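Local coordinates for pyocin S8 (Pseudomonas aeruginosa, PDB 6W0V), which probably kills competing bacteria by cutting their DNA with an H-N-H nuclease domain, the part present here, which its cognate immunity protein binds, at residues G4-N9 / K40-W45; G15-G20 / Q51-V56; V27-Q32 / Y109-L114; S79-K84 / R91-I96; K84-G89 / V116-M121. The protein carries 1 engineered substitution. All blocks are in the same frame, centred on the assembly; numbering follows the deposited sequence.

Contact 1 of 5, residues G4-N9 / K40-W45; sequences GVATGN and KEFKSW
Backbone hydrogen bonds carry most of this contact. Gly4 and Phe42 form an antiparallel hydrogen-bonded pair: Phe42 N gives a nearly straight bond of 2.7 Å to Gly4 O (174° at the hydrogen), meeting the oxygen almost along its C=O axis. The return bond, Gly4 N to Phe42 O, measures 2.8 Å and lies in the carbonyl plane. One step further, past the non-hydrogen-bonded pair of Val5 and Glu41, Ala6 N binds Lys40 O at 3.0 Å and extends the pairing beyond the two short strands.

Weaker CA-H...O contacts fill the same strip. Glu41 CA lies 3.3 Å from Gly4 O, and Val5 CA comes to 3.2 Å from Lys40 O. Gly4 is almost fully extended, a conformation that a residue without a side chain adopts easily.

Apolar packing lies on the side of the sheet that carries Phe42. This side chain has CG anti to the carbonyl carbon (chi1 -62°), which swings the ring back so that Phe42 CE2 meets Ala6 CB at 3.3 Å, while Ala6 N lies in plane at the ring edge. The small methyl of Ala6 suits so close an approach, and Phe48 of helix 45-57 covers both residues, meeting the Phe42 ring edge-to-face. Val5 and Glu41 project from the other face: valine's beta-branching suits an extended strand, and glutamate's charge suits the exposed side.

Apolar on one side and exposed on the other, this is a minimal two-stranded antiparallel sheet, joining the N-terminal end of the colicin/pyocin DNase domain to the strand that precedes helix 45-57.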
# COMPACT_ATOMS: atom_id res chain seq x y z
N GLY A 4 16.59 -13.26 10.43
CA GLY A 4 17.15 -12.49 11.54
C GLY A 4 16.11 -12.26 12.60
O GLY A 4 15.00 -12.75 12.47
N VAL A 5 16.49 -11.50 13.61
CA VAL A 5 15.62 -11.21 14.76
C VAL A 5 15.48 -9.71 14.80
O VAL A 5 16.48 -9.01 14.75
CB VAL A 5 16.23 -11.76 16.06
CG1 VAL A 5 15.42 -11.36 17.28
CG2 VAL A 5 16.39 -13.27 15.98
N ALA A 6 14.26 -9.23 14.79
CA ALA A 6 14.04 -7.78 14.83
C ALA A 6 14.47 -7.29 16.20
O ALA A 6 14.28 -7.98 17.21
CB ALA A 6 12.61 -7.44 14.55
N THR A 7 15.06 -6.12 16.19
CA THR A 7 15.52 -5.46 17.41
C THR A 7 15.03 -4.02 17.32
O THR A 7 14.78 -3.56 16.19
CB THR A 7 17.04 -5.58 17.51
OG1 THR A 7 17.58 -4.92 16.37
CG2 THR A 7 17.50 -7.02 17.55
N GLY A 8 14.91 -3.37 18.46
CA GLY A 8 14.67 -1.93 18.52
C GLY A 8 13.24 -1.64 18.90
O GLY A 8 12.41 -2.57 18.95
N ASN A 9 12.98 -0.38 19.20
CA ASN A 9 11.76 0.03 19.92
C ASN A 9 10.89 0.88 19.02
O ASN A 9 9.76 1.10 19.42
CB ASN A 9 12.12 0.78 21.20
CG ASN A 9 12.77 -0.14 22.21
OD1 ASN A 9 12.56 -1.35 22.17
ND2 ASN A 9 13.54 0.43 23.11
N LYS A 40 11.29 -11.16 17.55
CA LYS A 40 10.77 -12.28 16.74
C LYS A 40 11.76 -12.58 15.64
O LYS A 40 12.52 -11.67 15.22
CB LYS A 40 9.40 -11.93 16.18
CG LYS A 40 8.36 -11.69 17.25
CD LYS A 40 7.00 -11.48 16.66
CE LYS A 40 5.92 -11.40 17.72
NZ LYS A 40 4.64 -10.94 17.13
N GLU A 41 11.73 -13.83 15.18
CA GLU A 41 12.52 -14.27 14.03
C GLU A 41 11.75 -13.85 12.78
O GLU A 41 10.51 -13.96 12.76
CB GLU A 41 12.74 -15.78 14.02
CG GLU A 41 13.57 -16.24 12.83
CD GLU A 41 13.55 -17.73 12.56
OE1 GLU A 41 14.64 -18.30 12.39
OE2 GLU A 41 12.44 -18.31 12.49
N PHE A 42 12.47 -13.37 11.79
CA PHE A 42 11.98 -13.12 10.43
C PHE A 42 12.78 -13.97 9.48
O PHE A 42 13.99 -14.08 9.67
CB PHE A 42 12.04 -11.64 10.13
CG PHE A 42 11.14 -10.94 11.10
CD1 PHE A 42 9.78 -10.88 10.86
CD2 PHE A 42 11.63 -10.50 12.31
CE1 PHE A 42 8.95 -10.29 11.79
CE2 PHE A 42 10.79 -9.90 13.23
CZ PHE A 42 9.45 -9.80 12.96
N LYS A 43 12.11 -14.60 8.54
CA LYS A 43 12.78 -15.57 7.64
C LYS A 43 13.41 -14.80 6.49
O LYS A 43 14.22 -15.37 5.78
CB LYS A 43 11.77 -16.60 7.15
CG LYS A 43 11.15 -17.43 8.25
CD LYS A 43 12.16 -17.99 9.21
CE LYS A 43 13.24 -18.78 8.51
NZ LYS A 43 12.69 -19.97 7.80
N SER A 44 12.96 -13.58 6.28
CA SER A 44 13.33 -12.76 5.11
C SER A 44 12.82 -11.36 5.34
O SER A 44 12.00 -11.13 6.25
CB SER A 44 12.74 -13.31 3.86
OG SER A 44 11.33 -13.15 3.90
N TRP A 45 13.27 -10.46 4.48
CA TRP A 45 12.74 -9.09 4.50
C TRP A 45 11.23 -9.15 4.24
O TRP A 45 10.48 -8.49 4.95
CB TRP A 45 13.44 -8.22 3.47
CG TRP A 45 12.83 -6.86 3.55
CD1 TRP A 45 12.04 -6.24 2.63
CD2 TRP A 45 12.85 -6.03 4.71
NE1 TRP A 45 11.62 -5.03 3.13
CE2 TRP A 45 12.11 -4.87 4.40
CE3 TRP A 45 13.47 -6.11 5.96
CZ2 TRP A 45 11.95 -3.82 5.30
CZ3 TRP A 45 13.31 -5.08 6.85
CH2 TRP A 45 12.56 -3.95 6.52

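Contact 2 of 5, residues G15-G20 / Q51-V56; sequences GNWLAG and QFWVAV
The hydrophobic core of the nuclease domain is built here, where the loop 15-20 sends a tryptophan onto one side of helix 45-57. Phe52, Trp53 and Val56 present their side chains to it from neighbouring positions on the helix surface.

Trp17 has CG anti to the backbone N (chi1 166°), which extends the indole straight out of its loop, six-membered ring first. It meets Phe52 tip to tip: CH2 of Trp17 is 3.7 Å from Phe52 CZ, with Phe52 CE1 in the plane of the indole edge. The next corner, Trp17 CZ3, touches Val56 CG2 at 3.7 Å, the valine crossing the indole at about a right angle. Trp53 approaches obliquely, Trp53 CZ3 to Trp17 CZ3 at 3.8 Å, the six-membered rings being inclined at 45°.

Neighbours along the chain hold the rings in place. Leu18 CD2 sits 3.3 Å above the Trp17 ring plane, over its centre, and Phe52 CD1 lies in the same way 3.5 Å above that of Trp53. The flexible leucine branches suit this role: CD1 of Leu18 reaches Trp53 CH2 at 4.2 Å, at the indole edge. Trp17 NE1, the polar atom of a buried ring, is satisfied by Pro28 O.

Val116 of strand 114-117 touches all four of Trp17, Leu18, Phe52 and Trp53, completing an aromatic core cluster between helix, loop and sheet.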
# COMPACT_ATOMS: atom_id res chain seq x y z
N GLY A 15 -1.49 10.10 16.06
CA GLY A 15 -2.13 10.70 14.88
C GLY A 15 -1.72 10.00 13.60
O GLY A 15 -1.46 8.77 13.63
N ASN A 16 -1.66 10.75 12.50
CA ASN A 16 -1.56 10.20 11.13
C ASN A 16 -0.10 9.81 10.90
O ASN A 16 0.71 10.65 10.46
CB ASN A 16 -2.07 11.15 10.06
CG ASN A 16 -2.28 10.43 8.74
OD1 ASN A 16 -1.61 9.45 8.44
ND2 ASN A 16 -3.23 10.92 7.96
N TRP A 17 0.19 8.56 11.21
CA TRP A 17 1.58 8.06 11.27
C TRP A 17 2.29 8.36 9.95
O TRP A 17 3.39 8.93 9.98
CB TRP A 17 1.53 6.58 11.59
CG TRP A 17 2.83 5.89 11.35
CD1 TRP A 17 4.08 6.32 11.71
CD2 TRP A 17 2.99 4.62 10.72
NE1 TRP A 17 5.01 5.40 11.32
CE2 TRP A 17 4.37 4.35 10.71
CE3 TRP A 17 2.10 3.71 10.14
CZ2 TRP A 17 4.88 3.17 10.17
CZ3 TRP A 17 2.61 2.55 9.60
CH2 TRP A 17 3.98 2.29 9.62
N LEU A 18 1.68 8.01 8.82
CA LEU A 18 2.38 8.06 7.51
C LEU A 18 2.25 9.44 6.87
O LEU A 18 2.85 9.62 5.80
CB LEU A 18 1.82 6.97 6.60
CG LEU A 18 2.13 5.54 7.04
CD1 LEU A 18 1.79 4.57 5.94
CD2 LEU A 18 3.58 5.40 7.46
N ALA A 19 1.56 10.39 7.50
CA ALA A 19 1.52 11.79 7.01
C ALA A 19 2.95 12.25 6.72
O ALA A 19 3.16 12.88 5.67
CB ALA A 19 0.83 12.68 8.00
N GLY A 20 3.90 11.92 7.60
CA GLY A 20 5.31 12.34 7.49
C GLY A 20 6.13 11.48 6.55
O GLY A 20 7.29 11.84 6.28
N GLN A 51 4.86 -9.00 8.33
CA GLN A 51 4.43 -8.97 9.74
C GLN A 51 4.30 -7.52 10.16
O GLN A 51 3.44 -7.21 10.97
CB GLN A 51 5.42 -9.74 10.59
CG GLN A 51 5.41 -11.22 10.26
CD GLN A 51 6.12 -12.01 11.32
OE1 GLN A 51 6.01 -11.70 12.50
NE2 GLN A 51 6.86 -13.01 10.88
N PHE A 52 5.14 -6.67 9.61
CA PHE A 52 5.12 -5.22 9.86
C PHE A 52 3.74 -4.69 9.48
O PHE A 52 3.02 -4.11 10.31
CB PHE A 52 6.24 -4.59 9.06
CG PHE A 52 6.32 -3.10 9.16
CD1 PHE A 52 5.45 -2.30 8.45
CD2 PHE A 52 7.28 -2.52 9.97
CE1 PHE A 52 5.56 -0.92 8.53
CE2 PHE A 52 7.38 -1.14 10.05
CZ PHE A 52 6.52 -0.35 9.34
N TRP A 53 3.36 -4.92 8.24
CA TRP A 53 2.10 -4.35 7.75
C TRP A 53 0.92 -5.06 8.40
O TRP A 53 -0.07 -4.39 8.64
CB TRP A 53 2.04 -4.40 6.24
CG TRP A 53 2.98 -3.41 5.66
CD1 TRP A 53 4.06 -3.67 4.89
CD2 TRP A 53 2.98 -2.00 5.90
NE1 TRP A 53 4.70 -2.51 4.57
CE2 TRP A 53 4.06 -1.47 5.18
CE3 TRP A 53 2.15 -1.12 6.59
CZ2 TRP A 53 4.33 -0.10 5.13
CZ3 TRP A 53 2.42 0.23 6.56
CH2 TRP A 53 3.51 0.73 5.84
N VAL A 54 1.04 -6.34 8.68
CA VAL A 54 -0.02 -7.06 9.43
C VAL A 54 -0.18 -6.39 10.79
O VAL A 54 -1.30 -6.17 11.21
CB VAL A 54 0.30 -8.56 9.57
CG1 VAL A 54 -0.55 -9.22 10.63
CG2 VAL A 54 0.16 -9.25 8.24
N ALA A 55 0.92 -6.06 11.45
CA ALA A 55 0.87 -5.43 12.77
C ALA A 55 0.20 -4.07 12.63
O ALA A 55 -0.60 -3.72 13.49
CB ALA A 55 2.26 -5.33 13.33
N VAL A 56 0.53 -3.33 11.58
CA VAL A 56 -0.06 -1.99 11.34
C VAL A 56 -1.56 -2.20 11.18
O VAL A 56 -2.33 -1.50 11.86
CB VAL A 56 0.55 -1.30 10.12
CG1 VAL A 56 -0.22 -0.04 9.76
CG2 VAL A 56 2.02 -0.98 10.34

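Contact 3 of 5, residues V27-Q32 / Y109-L114; sequences VPIPSQ and YDIDNL
Ile29 enters this contact at its very first side-chain carbon. CB lies 3.5 Å from Ile111 CG2, tighter than ordinary van der Waals contact, the two side chains crossing at about a right angle. CG2 of Ile29, anti to its backbone N, rests against that same methyl, Ile111 CG2, at 3.6 Å. The other branch, CG1, is anti to the carbonyl carbon (chi1 -54°) and so swings across to Leu114, meeting its CB at 3.6 Å. At the tip, CD1 of Ile29 still lies 3.8 Å from Leu114 CB. Beta-branching lets one residue serve two partners, and Phe52 of helix 45-57 and Val116 of strand 114-117 also pack on Ile29.

Beside the methyl groups one water joins the backbones. It accepts from Ile29 N at 2.9 Å, and donates to Ile111 O at 2.8 Å and to Leu114 O at 3.1 Å.

One water thus bonds three backbone polar groups, Ile111 O having Leu114 N as a second partner, where the two backbones stand too far apart to bond directly. The join between the start of strand 114-117 and the residue after strand 27-28 is therefore apolar in its side chains and hydrated in its backbone.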
# COMPACT_ATOMS: atom_id res chain seq x y z
N VAL A 27 9.09 8.42 8.34
CA VAL A 27 8.59 8.35 9.73
C VAL A 27 9.18 7.12 10.38
O VAL A 27 9.37 6.10 9.73
CB VAL A 27 7.06 8.37 9.82
CG1 VAL A 27 6.53 9.70 9.33
CG2 VAL A 27 6.43 7.22 9.06
N PRO A 28 9.43 7.18 11.70
CA PRO A 28 9.93 6.02 12.40
C PRO A 28 8.83 4.97 12.49
O PRO A 28 7.67 5.22 12.18
CB PRO A 28 10.30 6.58 13.77
CG PRO A 28 9.31 7.71 13.97
CD PRO A 28 9.14 8.32 12.59
N ILE A 29 9.22 3.78 12.89
CA ILE A 29 8.28 2.66 13.13
C ILE A 29 7.61 2.95 14.46
O ILE A 29 8.27 3.23 15.44
CB ILE A 29 9.03 1.32 13.14
CG1 ILE A 29 9.86 1.15 11.86
CG2 ILE A 29 8.07 0.17 13.37
CD1 ILE A 29 9.22 1.73 10.61
N PRO A 30 6.27 2.92 14.52
CA PRO A 30 5.58 3.15 15.78
C PRO A 30 6.04 2.11 16.80
O PRO A 30 6.17 0.94 16.46
CB PRO A 30 4.10 2.98 15.42
CG PRO A 30 4.05 3.23 13.94
CD PRO A 30 5.35 2.67 13.40
N SER A 31 6.26 2.56 18.02
CA SER A 31 6.72 1.69 19.12
C SER A 31 5.79 0.48 19.27
O SER A 31 6.30 -0.62 19.50
CB SER A 31 6.86 2.47 20.39
OG SER A 31 5.65 3.12 20.72
N GLN A 32 4.47 0.66 19.10
CA GLN A 32 3.51 -0.46 19.29
C GLN A 32 3.69 -1.48 18.16
O GLN A 32 3.35 -2.65 18.37
CB GLN A 32 2.07 0.03 19.36
CG GLN A 32 1.54 0.60 18.05
CD GLN A 32 1.74 2.09 17.94
OE1 GLN A 32 2.77 2.64 18.33
NE2 GLN A 32 0.73 2.76 17.40
N TYR A 109 16.90 -5.89 10.20
CA TYR A 109 15.72 -6.06 11.07
C TYR A 109 15.82 -5.20 12.31
O TYR A 109 15.06 -5.44 13.26
CB TYR A 109 15.53 -7.52 11.45
CG TYR A 109 15.46 -8.45 10.28
CD1 TYR A 109 14.36 -8.45 9.44
CD2 TYR A 109 16.49 -9.33 10.00
CE1 TYR A 109 14.28 -9.32 8.38
CE2 TYR A 109 16.42 -10.22 8.95
CZ TYR A 109 15.31 -10.21 8.13
OH TYR A 109 15.23 -11.07 7.08
N ASP A 110 16.71 -4.21 12.30
CA ASP A 110 16.70 -3.24 13.42
C ASP A 110 15.64 -2.21 13.09
O ASP A 110 15.80 -1.41 12.15
CB ASP A 110 18.04 -2.60 13.76
CG ASP A 110 17.86 -1.84 15.06
OD1 ASP A 110 17.29 -0.77 14.99
OD2 ASP A 110 18.20 -2.39 16.15
N ILE A 111 14.59 -2.27 13.89
CA ILE A 111 13.39 -1.42 13.73
C ILE A 111 13.81 0.05 13.81
O ILE A 111 13.22 0.86 13.12
CB ILE A 111 12.35 -1.82 14.78
CG1 ILE A 111 11.91 -3.26 14.55
CG2 ILE A 111 11.18 -0.86 14.77
CD1 ILE A 111 11.33 -3.91 15.76
N ASP A 112 14.81 0.37 14.61
CA ASP A 112 15.25 1.78 14.77
C ASP A 112 16.05 2.21 13.55
O ASP A 112 16.31 3.41 13.41
CB ASP A 112 16.00 1.95 16.08
CG ASP A 112 15.11 1.64 17.26
OD1 ASP A 112 13.96 2.08 17.23
OD2 ASP A 112 15.56 0.94 18.17
N ASN A 113 16.40 1.26 12.68
CA ASN A 113 17.08 1.56 11.40
C ASN A 113 16.04 1.73 10.29
O ASN A 113 16.44 1.88 9.12
CB ASN A 113 18.07 0.47 11.02
CG ASN A 113 18.97 0.91 9.89
OD1 ASN A 113 19.35 2.08 9.81
ND2 ASN A 113 19.27 -0.01 8.99
N LEU A 114 14.76 1.68 10.63
CA LEU A 114 13.70 1.70 9.60
C LEU A 114 12.96 3.02 9.66
O LEU A 114 12.66 3.51 10.74
CB LEU A 114 12.73 0.54 9.81
CG LEU A 114 13.40 -0.83 9.91
CD1 LEU A 114 12.35 -1.89 10.13
CD2 LEU A 114 14.23 -1.12 8.67
O HOH W 1 11.95 3.27 13.71

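Contact 4 of 5, residues S79-K84 / R91-I96; sequences SPFTPK and RDKYAI. Engineered in segment 91-96: Ala95 (natural residue Glu).
Phe81 holds CG anti to its carbonyl carbon (chi1 -77°), and Lys93 bends at chi2 (-58°) and chi4 (-57°), so that the lysine chain runs alongside the ring and ends over one face. Lys93 CE lies 3.5 Å above the Phe81 plane, toward the rim, a CH-pi contact, while Lys93 NZ makes an off-centre cation-pi interaction, 4.3 Å from the ring centroid. Lys93 NZ also takes the syn lone pair of Asp92 OD1, a salt bridge of 2.7 Å.

Two backbone bonds fix the bridge of Phe81 with Lys93: Tyr94 N to Pro80 O, nearly along the C=O axis, and Thr82 N to Asp92 O, both 2.8 Å. Thr82 serves twice: Thr82 CG2 lies 3.5 Å above the centre of the Tyr94 ring, while Thr82 OG1 donates to Pro83 O at 2.8 Å from above the carbonyl plane. A water donates to both Ser79 OG and Tyr94 O.

This bridged loop and strand lead-in form part of the surface bound by the immunity protein, whose Asp31 is a second salt-bridge partner of Lys93 and whose Glu27 bonds Ser79 OG. Rigid Pro80 crosses Tyr94 at about a right angle and packs on Trp53 of helix 45-57 and on Asn70 and Met74 of helix 68-75; segment 91-96 leads into strand 95-98, where Ala95, engineered (glutamate in the natural protein), pairs with Met117 of strand 114-117.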
# COMPACT_ATOMS: atom_id res chain seq x y z
N SER A 79 2.28 -4.22 1.46
CA SER A 79 2.60 -2.79 1.65
C SER A 79 1.44 -1.99 1.11
O SER A 79 1.00 -2.23 -0.00
CB SER A 79 3.86 -2.43 0.98
OG SER A 79 4.89 -3.29 1.42
N PRO A 80 0.93 -1.04 1.89
CA PRO A 80 -0.12 -0.18 1.39
C PRO A 80 0.43 0.70 0.27
O PRO A 80 1.55 1.13 0.27
CB PRO A 80 -0.56 0.66 2.59
CG PRO A 80 0.64 0.63 3.51
CD PRO A 80 1.33 -0.69 3.26
N PHE A 81 -0.43 0.95 -0.70
CA PHE A 81 -0.15 1.95 -1.74
C PHE A 81 -0.12 3.32 -1.10
O PHE A 81 -0.95 3.60 -0.21
CB PHE A 81 -1.24 1.92 -2.79
CG PHE A 81 -1.11 0.76 -3.72
CD1 PHE A 81 -1.53 -0.50 -3.35
CD2 PHE A 81 -0.52 0.93 -4.96
CE1 PHE A 81 -1.39 -1.57 -4.22
CE2 PHE A 81 -0.38 -0.14 -5.82
CZ PHE A 81 -0.81 -1.39 -5.45
N THR A 82 0.78 4.15 -1.58
CA THR A 82 0.79 5.57 -1.22
C THR A 82 -0.21 6.25 -2.13
O THR A 82 -0.58 5.71 -3.17
CB THR A 82 2.16 6.21 -1.40
OG1 THR A 82 2.45 6.34 -2.79
CG2 THR A 82 3.25 5.40 -0.76
N PRO A 83 -0.61 7.48 -1.79
CA PRO A 83 -1.31 8.31 -2.75
C PRO A 83 -0.45 8.36 -4.01
O PRO A 83 0.77 8.32 -3.94
CB PRO A 83 -1.46 9.66 -2.07
CG PRO A 83 -1.38 9.32 -0.60
CD PRO A 83 -0.40 8.17 -0.51
N LYS A 84 -1.10 8.47 -5.15
CA LYS A 84 -0.43 8.52 -6.45
C LYS A 84 0.66 9.59 -6.44
O LYS A 84 1.73 9.33 -6.99
CB LYS A 84 -1.45 8.81 -7.54
CG LYS A 84 -0.84 8.96 -8.91
CD LYS A 84 -1.85 9.11 -9.98
CE LYS A 84 -1.18 9.41 -11.30
NZ LYS A 84 -2.08 9.06 -12.41
N ARG A 91 7.34 2.26 -8.28
CA ARG A 91 7.30 2.21 -6.80
C ARG A 91 6.07 2.98 -6.33
O ARG A 91 6.03 4.21 -6.47
CB ARG A 91 8.60 2.74 -6.20
CG ARG A 91 9.82 1.89 -6.55
CD ARG A 91 9.71 0.44 -6.10
NE ARG A 91 10.15 0.22 -4.73
CZ ARG A 91 11.43 0.19 -4.34
NH1 ARG A 91 12.41 0.37 -5.21
NH2 ARG A 91 11.71 -0.02 -3.06
N ASP A 92 5.09 2.26 -5.79
CA ASP A 92 3.79 2.87 -5.44
C ASP A 92 3.36 2.49 -4.02
O ASP A 92 2.28 2.90 -3.61
CB ASP A 92 2.73 2.42 -6.44
CG ASP A 92 2.72 0.92 -6.68
OD1 ASP A 92 3.29 0.20 -5.85
OD2 ASP A 92 2.16 0.50 -7.70
N LYS A 93 4.20 1.75 -3.30
CA LYS A 93 3.89 1.27 -1.94
C LYS A 93 4.69 2.10 -0.96
O LYS A 93 5.81 2.53 -1.30
CB LYS A 93 4.35 -0.16 -1.71
CG LYS A 93 3.99 -1.15 -2.79
CD LYS A 93 2.51 -1.20 -2.99
CE LYS A 93 2.13 -2.38 -3.84
NZ LYS A 93 2.82 -2.36 -5.15
N TYR A 94 4.17 2.25 0.24
CA TYR A 94 4.98 2.73 1.37
C TYR A 94 6.20 1.83 1.48
O TYR A 94 6.06 0.61 1.47
CB TYR A 94 4.16 2.76 2.65
CG TYR A 94 3.28 3.96 2.67
CD1 TYR A 94 3.81 5.22 2.89
CD2 TYR A 94 1.93 3.86 2.37
CE1 TYR A 94 3.02 6.34 2.89
CE2 TYR A 94 1.12 4.97 2.38
CZ TYR A 94 1.67 6.22 2.63
OH TYR A 94 0.89 7.32 2.63
N ALA A 95 7.36 2.47 1.48
CA ALA A 95 8.65 1.78 1.53
C ALA A 95 9.10 1.76 2.98
O ALA A 95 8.91 2.75 3.68
CB ALA A 95 9.64 2.48 0.65
N ILE A 96 9.59 0.62 3.42
CA ILE A 96 10.32 0.55 4.71
C ILE A 96 11.79 0.74 4.35
O ILE A 96 12.33 -0.13 3.69
CB ILE A 96 10.05 -0.77 5.42
CG1 ILE A 96 8.55 -0.97 5.65
CG2 ILE A 96 10.84 -0.82 6.71
CD1 ILE A 96 8.19 -2.36 6.07
O HOH W 2 6.70 -1.76 2.59

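Contact 5 of 5, residues K84-G89 / V116-M121; sequences KAEQAG and VMTPKM
Ala85 opens the approach of the loop 84-89 to the beta-beta-alpha motif of the His-Me finger nucleases, here strands 95-98 and 114-117 followed by helix 119-122. Ala85 O lies 3.7 Å from Lys120 CD, and its small side chain suits the 3-10 turn.

Glu86 CB meets Thr118 CG2 at 3.4 Å, and the bend at chi2 (-51°) brings the carboxylate to Thr118 OG1. Glu86 O takes a first-turn N-H, Lys120 N, which has no helical carbonyl before it to bond, at 2.9 Å, the donor standing above the carbonyl plane. A carboxylate close to the N-terminal end of a helix is probably steadied by the helix dipole. Lys120 NZ, 4.9 Å from Glu86 OE2, may add to this.

Gln87 packs on Thr82 and Asp92 and on Tyr35 of the immunity protein. Ala88 CB rests 3.8 Å from Pro119 CB, an ordinary contact between a small and a rigid group. Proline suits the first turn, where a missing N-H costs little.

Thr118, the N-cap, places OG1 between its backbone N and carbonyl carbon (chi1 63°); Thr118 OG1 accepts from Met121 N at 3.3 Å and donates to the anti lone pair of Glu86 OE2 at 2.7 Å.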
# COMPACT_ATOMS: atom_id res chain seq x y z
N LYS A 84 -1.10 8.47 -5.15
CA LYS A 84 -0.43 8.52 -6.45
C LYS A 84 0.66 9.59 -6.44
O LYS A 84 1.73 9.33 -6.99
CB LYS A 84 -1.45 8.81 -7.54
CG LYS A 84 -0.84 8.96 -8.91
CD LYS A 84 -1.85 9.11 -9.98
CE LYS A 84 -1.18 9.41 -11.30
NZ LYS A 84 -2.08 9.06 -12.41
N ALA A 85 0.40 10.74 -5.81
CA ALA A 85 1.30 11.91 -5.81
C ALA A 85 2.63 11.52 -5.18
O ALA A 85 3.64 12.19 -5.45
CB ALA A 85 0.66 13.05 -5.06
N GLU A 86 2.62 10.47 -4.36
CA GLU A 86 3.80 10.05 -3.56
C GLU A 86 4.45 8.83 -4.20
O GLU A 86 5.46 8.37 -3.68
CB GLU A 86 3.35 9.80 -2.12
CG GLU A 86 3.15 11.08 -1.34
CD GLU A 86 4.34 12.03 -1.43
OE1 GLU A 86 4.10 13.21 -1.68
OE2 GLU A 86 5.51 11.56 -1.24
N GLN A 87 3.90 8.35 -5.30
CA GLN A 87 4.48 7.20 -6.03
C GLN A 87 5.61 7.70 -6.92
O GLN A 87 5.58 8.87 -7.34
CB GLN A 87 3.40 6.48 -6.81
CG GLN A 87 2.23 6.11 -5.92
CD GLN A 87 1.11 5.40 -6.62
OE1 GLN A 87 0.17 4.94 -5.97
NE2 GLN A 87 1.22 5.28 -7.93
N ALA A 88 6.57 6.84 -7.18
CA ALA A 88 7.70 7.11 -8.08
C ALA A 88 7.74 5.98 -9.10
O ALA A 88 8.36 4.93 -8.81
CB ALA A 88 8.98 7.22 -7.31
N GLY A 89 6.99 6.19 -10.18
CA GLY A 89 6.80 5.22 -11.27
C GLY A 89 6.37 3.88 -10.70
O GLY A 89 5.33 3.84 -10.00
N VAL A 116 9.47 4.61 7.46
CA VAL A 116 8.51 4.41 6.36
C VAL A 116 8.51 5.69 5.53
O VAL A 116 8.50 6.79 6.09
CB VAL A 116 7.13 4.00 6.87
CG1 VAL A 116 6.15 3.88 5.72
CG2 VAL A 116 7.25 2.70 7.63
N MET A 117 8.61 5.50 4.22
CA MET A 117 8.74 6.61 3.26
C MET A 117 7.80 6.32 2.11
O MET A 117 7.58 5.16 1.79
CB MET A 117 10.16 6.67 2.71
CG MET A 117 11.18 6.90 3.77
SD MET A 117 12.74 7.10 2.97
CE MET A 117 13.64 7.98 4.24
N THR A 118 7.32 7.36 1.48
CA THR A 118 6.70 7.20 0.16
C THR A 118 7.82 6.91 -0.83
O THR A 118 8.96 7.29 -0.59
CB THR A 118 5.93 8.45 -0.22
OG1 THR A 118 6.90 9.49 -0.30
CG2 THR A 118 4.84 8.75 0.78
N PRO A 119 7.52 6.25 -1.96
CA PRO A 119 8.51 6.05 -3.01
C PRO A 119 9.17 7.37 -3.41
O PRO A 119 10.35 7.38 -3.64
CB PRO A 119 7.66 5.48 -4.14
CG PRO A 119 6.60 4.69 -3.41
CD PRO A 119 6.25 5.56 -2.23
N LYS A 120 8.37 8.43 -3.50
CA LYS A 120 8.86 9.77 -3.92
C LYS A 120 9.99 10.19 -2.99
O LYS A 120 11.02 10.66 -3.48
CB LYS A 120 7.72 10.79 -3.90
CG LYS A 120 8.10 12.17 -4.39
CD LYS A 120 7.00 13.18 -4.18
CE LYS A 120 7.50 14.61 -4.22
NZ LYS A 120 8.56 14.86 -3.21
N MET A 121 9.80 10.03 -1.68
CA MET A 121 10.84 10.38 -0.69
C MET A 121 11.94 9.33 -0.75
O MET A 121 13.12 9.70 -0.74
CB MET A 121 10.27 10.44 0.73
CG MET A 121 9.52 11.73 1.01
SD MET A 121 10.35 13.20 0.33
CE MET A 121 12.00 13.00 0.99

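Overall arrangement
Contacts 2 and 3 lie deep and are chiefly apolar in their side chains; they adjoin through Trp17, and both rest on helix 45-57. Contact 4 is also buried, but in part by the immunity protein, and accordingly mixes charge, ring and backbone bonds. Contacts 1 and 5, only partly buried, lie on opposite sides of the chain's centre, about 25 Å apart between centres, and rely chiefly on hydrogen bonds: strand pairing in one, helix capping in the other. Contacts 3, 4 and 5 reach the same three-stranded sheet. Contacts 4 and 5 are close neighbours, sharing Lys84 and reaching adjacent strands, 95-98 and 114-117.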